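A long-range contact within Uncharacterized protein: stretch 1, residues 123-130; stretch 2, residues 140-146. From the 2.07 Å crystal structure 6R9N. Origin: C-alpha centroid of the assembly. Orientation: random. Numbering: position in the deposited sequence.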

# COMPACT_ATOMS: atom_id res chain seq x y z
N PRO A 123 13.58 0.16 11.00
CA PRO A 123 13.02 1.14 10.06
C PRO A 123 14.10 1.63 9.12
O PRO A 123 15.18 2.04 9.54
CB PRO A 123 12.51 2.27 10.98
CG PRO A 123 12.65 1.73 12.41
CD PRO A 123 13.75 0.72 12.35
N ILE A 124 13.82 1.60 7.82
CA ILE A 124 14.75 2.10 6.82
C ILE A 124 14.47 3.59 6.63
O ILE A 124 13.33 3.96 6.34
CB ILE A 124 14.62 1.35 5.48
CG1 ILE A 124 14.68 -0.17 5.71
CG2 ILE A 124 15.74 1.78 4.56
CD1 ILE A 124 14.39 -0.96 4.44
N PRO A 125 15.46 4.46 6.82
CA PRO A 125 15.23 5.89 6.56
C PRO A 125 15.15 6.13 5.07
O PRO A 125 15.60 5.32 4.26
CB PRO A 125 16.46 6.57 7.19
CG PRO A 125 17.54 5.52 7.08
CD PRO A 125 16.86 4.17 7.18
N ASP A 126 14.62 7.30 4.71
CA ASP A 126 14.22 7.54 3.33
C ASP A 126 15.35 7.31 2.32
O ASP A 126 15.08 6.87 1.19
CB ASP A 126 13.66 8.95 3.19
CG ASP A 126 12.21 9.04 3.64
OD1 ASP A 126 11.57 7.97 3.81
OD2 ASP A 126 11.71 10.16 3.83
N LYS A 127 16.60 7.60 2.67
CA LYS A 127 17.70 7.49 1.71
C LYS A 127 18.40 6.13 1.75
O LYS A 127 19.41 5.94 1.06
CB LYS A 127 18.73 8.60 1.92
CG LYS A 127 18.23 9.97 1.47
CD LYS A 127 19.21 11.08 1.77
CE LYS A 127 18.52 12.43 1.61
NZ LYS A 127 19.39 13.41 0.91
N GLY A 128 17.88 5.19 2.52
CA GLY A 128 18.38 3.83 2.51
C GLY A 128 19.39 3.61 3.60
O GLY A 128 19.72 4.50 4.39
N MET A 129 19.88 2.38 3.64
CA MET A 129 20.87 1.94 4.60
C MET A 129 21.49 0.66 4.05
O MET A 129 20.96 0.05 3.11
CB MET A 129 20.26 1.71 5.98
CG MET A 129 19.27 0.54 6.00
SD MET A 129 18.34 0.32 7.53
CE MET A 129 19.64 0.45 8.76
N SER A 130 22.61 0.26 4.63
CA SER A 130 23.29 -0.98 4.28
C SER A 130 23.07 -2.06 5.34
O SER A 130 22.83 -1.76 6.51
CB SER A 130 24.78 -0.74 4.06
OG SER A 130 24.97 -0.01 2.86
N LYS A 140 22.51 -3.13 -0.03
CA LYS A 140 22.08 -1.74 0.08
C LYS A 140 20.58 -1.63 -0.19
O LYS A 140 20.10 -2.10 -1.23
CB LYS A 140 22.87 -0.85 -0.87
CG LYS A 140 24.39 -1.03 -0.73
CD LYS A 140 25.14 0.28 -0.59
N CYS A 141 19.87 -0.98 0.73
CA CYS A 141 18.45 -0.67 0.54
C CYS A 141 18.35 0.51 -0.42
O CYS A 141 18.90 1.59 -0.13
CB CYS A 141 17.80 -0.32 1.88
SG CYS A 141 17.69 -1.71 3.09
N ILE A 142 17.65 0.33 -1.52
CA ILE A 142 17.66 1.26 -2.65
C ILE A 142 16.37 2.07 -2.60
O ILE A 142 15.29 1.49 -2.72
CB ILE A 142 17.80 0.53 -4.00
CG1 ILE A 142 19.08 -0.31 -4.05
CG2 ILE A 142 17.73 1.53 -5.16
CD1 ILE A 142 20.36 0.46 -3.63
N PRO A 143 16.44 3.39 -2.42
CA PRO A 143 15.22 4.20 -2.40
C PRO A 143 14.41 4.02 -3.68
O PRO A 143 14.92 4.21 -4.78
CB PRO A 143 15.75 5.63 -2.27
CG PRO A 143 17.13 5.49 -1.74
CD PRO A 143 17.66 4.21 -2.28
N SER A 144 13.13 3.69 -3.52
CA SER A 144 12.27 3.43 -4.67
C SER A 144 10.90 4.00 -4.42
O SER A 144 9.88 3.39 -4.75
CB SER A 144 12.18 1.93 -4.97
OG SER A 144 13.47 1.37 -5.13
N HIS A 145 10.87 5.19 -3.83
CA HIS A 145 9.64 5.74 -3.30
C HIS A 145 8.70 6.18 -4.42
O HIS A 145 9.13 6.58 -5.50
CB HIS A 145 9.97 6.90 -2.35
CG HIS A 145 10.93 6.52 -1.27
ND1 HIS A 145 10.66 5.54 -0.34
CD2 HIS A 145 12.17 6.98 -0.98
CE1 HIS A 145 11.69 5.42 0.48
NE2 HIS A 145 12.62 6.28 0.11
N PHE A 146 7.40 6.08 -4.15
CA PHE A 146 6.37 6.50 -5.09
C PHE A 146 6.39 5.70 -6.39
O PHE A 146 5.91 6.18 -7.43
CB PHE A 146 6.46 8.00 -5.38
CG PHE A 146 6.17 8.84 -4.19
CD1 PHE A 146 4.88 8.95 -3.72
CD2 PHE A 146 7.19 9.46 -3.49
CE1 PHE A 146 4.60 9.70 -2.59
CE2 PHE A 146 6.91 10.22 -2.36
CZ PHE A 146 5.63 10.34 -1.91

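The most unusual feature is a side chain that reads the backbone of a turn. His145 NE2 donates a hydrogen bond to Asp126 O at 2.8 Å, nearly straight at 171°. The carbonyl lies at the ring edge, close to the ring plane, so it meets the N-H head on. His145 ND1 is bonded elsewhere in the structure, which leaves both ring nitrogens satisfied in a buried site.

Asp126 sits in a type I turn from Pro125 to Gly128, closed by Gly128 N to Pro125 O at 2.9 Å. Gly128 has phi/psi of 95/180, where a side chain would jam against the preceding carbonyl. A CB would also clash with Cys141 O. Without one, Gly128 CA approaches Cys141 O to 3.5 Å in a CA-H...O contact.

Past the turn, the two stretches meet in a single antiparallel bridge, Ser130 with Lys140. Cys141 N donates to Met129 O at 2.8 Å and 171°. The bridge is a non-hydrogen-bonded pair, with both side chains on the same face; Ser130 OG lies 3.5 Å from Lys140 CD.

Cys141 is the most covered residue. Its small apolar thiol fits beside Ile124: Ile124 CD1 is 3.6 Å from Cys141 SG, and Met129 CG is 4.0 Å from Cys141 SG. Pro143 packs its ring against the turn: Pro143 CG is 3.6 Å from Lys127 O. The contact between the stretches buries 377 Å², both sides summed.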